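Local coordinates for protein fatty acid synthase 1, isoform A (Drosophila melanogaster, PDB 6FN6) that probably carries out several steps of long-chain saturated fatty acid synthesis from acetyl-CoA and malonyl-CoA with NADPH, this piece being its dehydratase, enoyl reductase and ketoreductase region, at residues T560-V572 with P910-H922. Sequence-based numbering, arbitrary orientation.
Sequences TQQATLQVEHAYV and PRLINAIPRTYMH
A563 meets P917 through its backbone: the carbonyl O of A563 lies 3.2 Å from CD of the proline ring. Two residues on, L565 turns its branched end across the same ring at about a right angle, CD1 of L565 reaching CG of P917 at 4.0 Å. Replacing P917 by an alanine removes the ring, which is likely to leave CD1 of L565 and O of A563 without the carbons they lie against and to give the backbone more freedom. L565 also opens the strand pairing: its N and O bond reciprocally with O and N of A915. Q566 sits opposite N914 as a non-hydrogen-bonded pair; their side chains run side by side in the same direction, the amide planes 42° apart, with CG of Q566 3.5 Å from OD1 of N914. The L912 side chain crosses that of Q566 at about a right angle, CD1 of L912 3.6 Å from OE1 of Q566. V567 and I913 close the ladder with a second reciprocal pair, N of I913 to O of V567 at 2.9 Å. This is a small two-stranded antiparallel ribbon, 565-567 with 913-915, joining the chain that follows strand 549-557 to the run between strands 891-895 and 926-930, in the modifying region of the synthase. On its other face CG2 of V567, set between its backbone N and carbonyl carbon (chi1 -57° places CG1 beside N), packs on CB of A915 at 3.7 Å. After the turn at E568 and H569, CB of A570 points toward the 910-922 segment and packs on CB of A915 (3.7 Å) and CG2 of I913, and W585 of strand 583-587 also packs against A915 and I913. Y571 ends the walk: OH of Y920, hydrogen-bonded to O of E587, lies in plane at the Y571 ring edge, 3.9 Å from CE1.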
ATOM      1  N   THR A 560      32.844  19.312  41.008  1.00180.05           N
ATOM      2  CA  THR A 560      31.617  18.625  40.603  1.00185.64           C
ATOM      3  C   THR A 560      31.133  18.916  39.180  1.00190.03           C
ATOM      4  O   THR A 560      30.181  19.668  38.975  1.00188.28           O
ATOM      5  CB  THR A 560      30.454  18.947  41.579  1.00187.87           C
ATOM      6  OG1 THR A 560      29.240  18.359  41.093  1.00188.25           O
ATOM      7  CG2 THR A 560      30.262  20.454  41.764  1.00186.43           C
ATOM      8  N   GLN A 561      31.791  18.307  38.199  1.00126.68           N
ATOM      9  CA  GLN A 561      31.288  18.325  36.830  1.00126.24           C
ATOM     10  C   GLN A 561      30.209  17.249  36.709  1.00122.21           C
ATOM     11  O   GLN A 561      29.217  17.417  36.002  1.00121.78           O
ATOM     12  CB  GLN A 561      32.410  18.095  35.805  1.00126.41           C
ATOM     13  CG  GLN A 561      33.107  16.734  35.862  1.00126.54           C
ATOM     14  CD  GLN A 561      34.100  16.618  37.005  1.00126.09           C
ATOM     15  OE1 GLN A 561      34.989  17.455  37.158  1.00125.86           O
ATOM     16  NE2 GLN A 561      33.948  15.578  37.818  1.00125.82           N
ATOM     17  N   GLN A 562      30.419  16.147  37.425  1.00127.26           N
ATOM     18  CA  GLN A 562      29.489  15.020  37.446  1.00125.40           C
ATOM     19  C   GLN A 562      29.570  14.306  38.794  1.00123.35           C
ATOM     20  O   GLN A 562      29.769  13.092  38.857  1.00127.36           O
ATOM     21  CB  GLN A 562      29.774  14.036  36.306  1.00126.66           C
ATOM     22  CG  GLN A 562      29.454  14.555  34.907  1.00127.96           C
ATOM     23  CD  GLN A 562      27.960  14.728  34.668  1.00127.08           C
ATOM     24  OE1 GLN A 562      27.265  15.381  35.446  1.00125.90           O
ATOM     25  NE2 GLN A 562      27.462  14.135  33.588  1.00127.36           N
ATOM     26  N   ALA A 563      29.414  15.072  39.868  1.00105.31           N
ATOM     27  CA  ALA A 563      29.447  14.530  41.220  1.00 99.12           C
ATOM     28  C   ALA A 563      28.107  13.896  41.568  1.00 92.41           C
ATOM     29  O   ALA A 563      27.058  14.330  41.090  1.00 91.43           O
ATOM     30  CB  ALA A 563      29.796  15.614  42.220  1.00 99.07           C
ATOM     31  N   THR A 564      28.154  12.867  42.408  1.00 92.05           N
ATOM     32  CA  THR A 564      26.974  12.082  42.751  1.00 84.29           C
ATOM     33  C   THR A 564      26.711  12.096  44.254  1.00 78.50           C
ATOM     34  O   THR A 564      27.551  11.679  45.050  1.00 79.32           O
ATOM     35  CB  THR A 564      27.120  10.619  42.282  1.00 85.12           C
ATOM     36  OG1 THR A 564      28.274  10.028  42.892  1.00 83.91           O
ATOM     37  CG2 THR A 564      27.262  10.553  40.768  1.00 86.93           C
ATOM     38  N   LEU A 565      25.537  12.598  44.625  1.00 68.07           N
ATOM     39  CA  LEU A 565      25.105  12.628  46.017  1.00 64.28           C
ATOM     40  C   LEU A 565      23.993  11.609  46.255  1.00 63.50           C
ATOM     41  O   LEU A 565      23.210  11.316  45.355  1.00 61.55           O
ATOM     42  CB  LEU A 565      24.607  14.026  46.389  1.00 58.90           C
ATOM     43  CG  LEU A 565      25.630  15.164  46.391  1.00 55.77           C
ATOM     44  CD1 LEU A 565      24.980  16.446  46.888  1.00 55.87           C
ATOM     45  CD2 LEU A 565      26.869  14.830  47.215  1.00 55.32           C
ATOM     46  N   GLN A 566      23.937  11.063  47.465  1.00 62.66           N
ATOM     47  CA  GLN A 566      22.915  10.079  47.812  1.00 63.69           C
ATOM     48  C   GLN A 566      21.569  10.763  48.039  1.00 57.74           C
ATOM     49  O   GLN A 566      21.345  11.393  49.070  1.00 56.71           O
ATOM     50  CB  GLN A 566      23.321   9.287  49.059  1.00 71.00           C
ATOM     51  CG  GLN A 566      24.386   8.226  48.811  1.00 74.77           C
ATOM     52  CD  GLN A 566      24.438   7.179  49.912  1.00 78.29           C
ATOM     53  OE1 GLN A 566      24.253   7.490  51.092  1.00 78.58           O
ATOM     54  NE2 GLN A 566      24.681   5.930  49.531  1.00 80.27           N
ATOM     55  N   VAL A 567      20.684  10.642  47.056  1.00 62.70           N
ATOM     56  CA  VAL A 567      19.360  11.250  47.122  1.00 61.77           C
ATOM     57  C   VAL A 567      18.298  10.187  47.395  1.00 60.32           C
ATOM     58  O   VAL A 567      18.550   8.992  47.242  1.00 62.18           O
ATOM     59  CB  VAL A 567      19.047  12.018  45.827  1.00 64.59           C
ATOM     60  CG1 VAL A 567      20.117  13.070  45.565  1.00 63.65           C
ATOM     61  CG2 VAL A 567      18.938  11.059  44.642  1.00 63.95           C
ATOM     62  N   GLU A 568      17.117  10.627  47.816  1.00 67.40           N
ATOM     63  CA  GLU A 568      16.029   9.705  48.123  1.00 71.06           C
ATOM     64  C   GLU A 568      15.220   9.340  46.880  1.00 62.05           C
ATOM     65  O   GLU A 568      14.817   8.190  46.710  1.00 64.89           O
ATOM     66  CB  GLU A 568      15.107  10.313  49.180  1.00 89.98           C
ATOM     67  CG  GLU A 568      14.037   9.359  49.689  1.00105.09           C
ATOM     68  CD  GLU A 568      13.166   9.977  50.764  1.00115.77           C
ATOM     69  OE1 GLU A 568      13.270  11.202  50.985  1.00121.13           O
ATOM     70  OE2 GLU A 568      12.376   9.237  51.387  1.00118.35           O
ATOM     71  N   HIS A 569      14.979  10.328  46.021  1.00 54.63           N
ATOM     72  CA  HIS A 569      14.194  10.126  44.807  1.00 53.42           C
ATOM     73  C   HIS A 569      14.968  10.530  43.561  1.00 48.16           C
ATOM     74  O   HIS A 569      15.573  11.604  43.509  1.00 48.09           O
ATOM     75  CB  HIS A 569      12.879  10.901  44.877  1.00 53.56           C
ATOM     76  CG  HIS A 569      11.960  10.429  45.959  1.00 55.67           C
ATOM     77  ND1 HIS A 569      11.608   9.104  46.106  1.00 56.83           N
ATOM     78  CD2 HIS A 569      11.313  11.101  46.939  1.00 57.01           C
ATOM     79  CE1 HIS A 569      10.789   8.979  47.135  1.00 58.03           C
ATOM     80  NE2 HIS A 569      10.595  10.176  47.658  1.00 58.75           N
ATOM     81  N   ALA A 570      14.935   9.666  42.553  1.00 39.08           N
ATOM     82  CA  ALA A 570      15.653   9.919  41.316  1.00 36.44           C
ATOM     83  C   ALA A 570      15.023   9.183  40.143  1.00 36.52           C
ATOM     84  O   ALA A 570      14.218   8.268  40.320  1.00 35.64           O
ATOM     85  CB  ALA A 570      17.109   9.513  41.465  1.00 36.48           C
ATOM     86  N   TYR A 571      15.387   9.609  38.940  1.00 39.93           N
ATOM     87  CA  TYR A 571      14.950   8.941  37.724  1.00 41.04           C
ATOM     88  C   TYR A 571      16.143   8.830  36.786  1.00 44.47           C
ATOM     89  O   TYR A 571      17.168   9.480  36.999  1.00 45.96           O
ATOM     90  CB  TYR A 571      13.800   9.704  37.057  1.00 38.27           C
ATOM     91  CG  TYR A 571      14.210  11.034  36.474  1.00 37.63           C
ATOM     92  CD1 TYR A 571      14.277  12.174  37.267  1.00 38.41           C
ATOM     93  CD2 TYR A 571      14.533  11.153  35.130  1.00 37.70           C
ATOM     94  CE1 TYR A 571      14.656  13.394  36.738  1.00 38.60           C
ATOM     95  CE2 TYR A 571      14.911  12.368  34.592  1.00 39.94           C
ATOM     96  CZ  TYR A 571      14.972  13.486  35.400  1.00 38.46           C
ATOM     97  OH  TYR A 571      15.349  14.698  34.867  1.00 39.25           O
ATOM     98  N   VAL A 572      16.010   8.002  35.757  1.00 43.93           N
ATOM     99  CA  VAL A 572      17.083   7.808  34.795  1.00 43.59           C
ATOM    100  C   VAL A 572      16.840   8.714  33.600  1.00 41.55           C
ATOM    101  O   VAL A 572      15.702   8.877  33.155  1.00 39.75           O
ATOM    102  CB  VAL A 572      17.195   6.332  34.372  1.00 41.74           C
ATOM    103  CG1 VAL A 572      18.273   6.150  33.303  1.00 40.83           C
ATOM    104  CG2 VAL A 572      17.489   5.459  35.582  1.00 39.06           C
ATOM    105  N   PRO A 910      13.469   2.701  53.928  1.00 86.13           N
ATOM    106  CA  PRO A 910      13.968   3.796  53.093  1.00 81.82           C
ATOM    107  C   PRO A 910      15.314   3.465  52.452  1.00 76.59           C
ATOM    108  O   PRO A 910      16.115   2.738  53.040  1.00 75.62           O
ATOM    109  CB  PRO A 910      14.099   4.956  54.081  1.00 82.50           C
ATOM    110  CG  PRO A 910      14.349   4.298  55.392  1.00 86.08           C
ATOM    111  CD  PRO A 910      13.581   3.003  55.366  1.00 88.62           C
ATOM    112  N   ARG A 911      15.547   3.995  51.257  1.00 78.18           N
ATOM    113  CA  ARG A 911      16.817   3.814  50.560  1.00 75.40           C
ATOM    114  C   ARG A 911      17.313   5.119  49.969  1.00 67.67           C
ATOM    115  O   ARG A 911      16.556   6.072  49.787  1.00 61.56           O
ATOM    116  CB  ARG A 911      16.722   2.775  49.437  1.00 79.99           C
ATOM    117  CG  ARG A 911      16.743   1.323  49.880  1.00 87.95           C
ATOM    118  CD  ARG A 911      17.166   0.441  48.707  1.00 94.31           C
ATOM    119  NE  ARG A 911      17.025  -0.989  48.972  1.00104.56           N
ATOM    120  CZ  ARG A 911      17.515  -1.945  48.186  1.00111.26           C
ATOM    121  NH1 ARG A 911      18.186  -1.630  47.083  1.00112.18           N
ATOM    122  NH2 ARG A 911      17.342  -3.221  48.501  1.00114.64           N
ATOM    123  N   LEU A 912      18.605   5.136  49.669  1.00 73.07           N
ATOM    124  CA  LEU A 912      19.231   6.256  48.998  1.00 69.73           C
ATOM    125  C   LEU A 912      19.905   5.721  47.748  1.00 68.68           C
ATOM    126  O   LEU A 912      20.423   4.603  47.741  1.00 70.97           O
ATOM    127  CB  LEU A 912      20.249   6.943  49.909  1.00 71.49           C
ATOM    128  CG  LEU A 912      19.701   7.637  51.158  1.00 73.32           C
ATOM    129  CD1 LEU A 912      20.848   8.115  52.027  1.00 74.00           C
ATOM    130  CD2 LEU A 912      18.786   8.796  50.795  1.00 72.45           C
ATOM    131  N   ILE A 913      19.896   6.518  46.690  1.00 54.04           N
ATOM    132  CA  ILE A 913      20.503   6.117  45.433  1.00 58.26           C
ATOM    133  C   ILE A 913      21.404   7.241  44.962  1.00 55.03           C
ATOM    134  O   ILE A 913      21.088   8.418  45.135  1.00 52.45           O
ATOM    135  CB  ILE A 913      19.429   5.762  44.381  1.00 65.62           C
ATOM    136  CG1 ILE A 913      20.089   5.239  43.100  1.00 68.24           C
ATOM    137  CG2 ILE A 913      18.550   6.973  44.084  1.00 65.10           C
ATOM    138  CD1 ILE A 913      19.113   4.623  42.103  1.00 69.55           C
ATOM    139  N   ASN A 914      22.540   6.877  44.382  1.00 71.52           N
ATOM    140  CA  ASN A 914      23.482   7.869  43.896  1.00 72.20           C
ATOM    141  C   ASN A 914      22.992   8.450  42.577  1.00 66.89           C
ATOM    142  O   ASN A 914      22.917   7.756  41.563  1.00 67.16           O
ATOM    143  CB  ASN A 914      24.870   7.249  43.732  1.00 81.87           C
ATOM    144  CG  ASN A 914      25.464   6.803  45.051  1.00 87.07           C
ATOM    145  OD1 ASN A 914      26.087   7.591  45.763  1.00 87.52           O
ATOM    146  ND2 ASN A 914      25.270   5.533  45.389  1.00 89.02           N
ATOM    147  N   ALA A 915      22.658   9.736  42.607  1.00 49.32           N
ATOM    148  CA  ALA A 915      22.172  10.433  41.426  1.00 44.07           C
ATOM    149  C   ALA A 915      22.790  11.819  41.357  1.00 44.66           C
ATOM    150  O   ALA A 915      23.203  12.380  42.374  1.00 43.67           O
ATOM    151  CB  ALA A 915      20.652  10.530  41.448  1.00 43.64           C
ATOM    152  N   ILE A 916      22.866  12.365  40.151  1.00 47.21           N
ATOM    153  CA  ILE A 916      23.367  13.715  39.967  1.00 48.74           C
ATOM    154  C   ILE A 916      22.389  14.646  40.672  1.00 46.12           C
ATOM    155  O   ILE A 916      21.199  14.647  40.352  1.00 44.75           O
ATOM    156  CB  ILE A 916      23.527  14.058  38.478  1.00 52.48           C
ATOM    157  CG1 ILE A 916      24.565  13.133  37.840  1.00 56.74           C
ATOM    158  CG2 ILE A 916      23.942  15.516  38.304  1.00 53.79           C
ATOM    159  CD1 ILE A 916      24.621  13.209  36.328  1.00 57.80           C
ATOM    160  N   PRO A 917      22.875  15.432  41.651  1.00 37.41           N
ATOM    161  CA  PRO A 917      21.934  16.299  42.363  1.00 35.82           C
ATOM    162  C   PRO A 917      21.335  17.360  41.449  1.00 33.08           C
ATOM    163  O   PRO A 917      21.974  17.782  40.487  1.00 32.66           O
ATOM    164  CB  PRO A 917      22.796  16.932  43.462  1.00 35.94           C
ATOM    165  CG  PRO A 917      24.187  16.869  42.942  1.00 37.53           C
ATOM    166  CD  PRO A 917      24.262  15.619  42.115  1.00 36.14           C
ATOM    167  N   ARG A 918      20.112  17.775  41.749  1.00 35.97           N
ATOM    168  CA  ARG A 918      19.433  18.779  40.946  1.00 33.84           C
ATOM    169  C   ARG A 918      18.423  19.542  41.787  1.00 33.15           C
ATOM    170  O   ARG A 918      17.628  18.948  42.514  1.00 32.28           O
ATOM    171  CB  ARG A 918      18.750  18.132  39.739  1.00 35.09           C
ATOM    172  CG  ARG A 918      17.918  19.096  38.915  1.00 35.86           C
ATOM    173  CD  ARG A 918      17.542  18.494  37.577  1.00 35.87           C
ATOM    174  NE  ARG A 918      18.719  18.297  36.737  1.00 37.08           N
ATOM    175  CZ  ARG A 918      18.684  17.911  35.466  1.00 38.82           C
ATOM    176  NH1 ARG A 918      17.521  17.677  34.868  1.00 39.83           N
ATOM    177  NH2 ARG A 918      19.815  17.760  34.789  1.00 39.73           N
ATOM    178  N   THR A 919      18.479  20.866  41.695  1.00 34.76           N
ATOM    179  CA  THR A 919      17.615  21.730  42.483  1.00 34.82           C
ATOM    180  C   THR A 919      16.460  22.227  41.631  1.00 31.24           C
ATOM    181  O   THR A 919      16.657  22.727  40.526  1.00 30.84           O
ATOM    182  CB  THR A 919      18.393  22.936  43.064  1.00 37.72           C
ATOM    183  OG1 THR A 919      19.571  22.472  43.736  1.00 40.75           O
ATOM    184  CG2 THR A 919      17.535  23.720  44.043  1.00 34.70           C
ATOM    185  N   TYR A 920      15.251  22.071  42.153  1.00 31.95           N
ATOM    186  CA  TYR A 920      14.049  22.517  41.466  1.00 31.43           C
ATOM    187  C   TYR A 920      13.442  23.715  42.188  1.00 31.01           C
ATOM    188  O   TYR A 920      13.669  23.912  43.379  1.00 30.97           O
ATOM    189  CB  TYR A 920      13.031  21.381  41.379  1.00 31.06           C
ATOM    190  CG  TYR A 920      13.527  20.163  40.626  1.00 33.17           C
ATOM    191  CD1 TYR A 920      14.285  19.187  41.262  1.00 36.12           C
ATOM    192  CD2 TYR A 920      13.229  19.985  39.282  1.00 32.40           C
ATOM    193  CE1 TYR A 920      14.736  18.074  40.577  1.00 37.01           C
ATOM    194  CE2 TYR A 920      13.675  18.875  38.590  1.00 33.64           C
ATOM    195  CZ  TYR A 920      14.425  17.923  39.239  1.00 36.35           C
ATOM    196  OH  TYR A 920      14.869  16.820  38.543  1.00 38.82           O
ATOM    197  N   MET A 921      12.680  24.523  41.459  1.00 37.32           N
ATOM    198  CA  MET A 921      11.990  25.651  42.070  1.00 38.09           C
ATOM    199  C   MET A 921      10.754  25.186  42.836  1.00 39.34           C
ATOM    200  O   MET A 921      10.236  24.092  42.612  1.00 39.92           O
ATOM    201  CB  MET A 921      11.593  26.684  41.014  1.00 35.58           C
ATOM    202  CG  MET A 921      12.770  27.381  40.350  1.00 34.92           C
ATOM    203  SD  MET A 921      13.917  28.117  41.537  1.00 36.37           S
ATOM    204  CE  MET A 921      15.329  27.033  41.340  1.00 36.39           C
ATOM    205  N   HIS A 922      10.301  26.026  43.758  1.00 37.34           N
ATOM    206  CA  HIS A 922       9.111  25.743  44.550  1.00 37.60           C
ATOM    207  C   HIS A 922       7.858  26.183  43.790  1.00 36.40           C
ATOM    208  O   HIS A 922       7.759  27.340  43.378  1.00 34.88           O
ATOM    209  CB  HIS A 922       9.199  26.461  45.896  1.00 37.59           C
ATOM    210  CG  HIS A 922       8.293  25.897  46.942  1.00 36.95           C
ATOM    211  ND1 HIS A 922       6.921  25.906  46.819  1.00 35.04           N
ATOM    212  CD2 HIS A 922       8.562  25.311  48.132  1.00 36.92           C
ATOM    213  CE1 HIS A 922       6.382  25.346  47.887  1.00 36.20           C
ATOM    214  NE2 HIS A 922       7.355  24.977  48.700  1.00 36.31           N
TER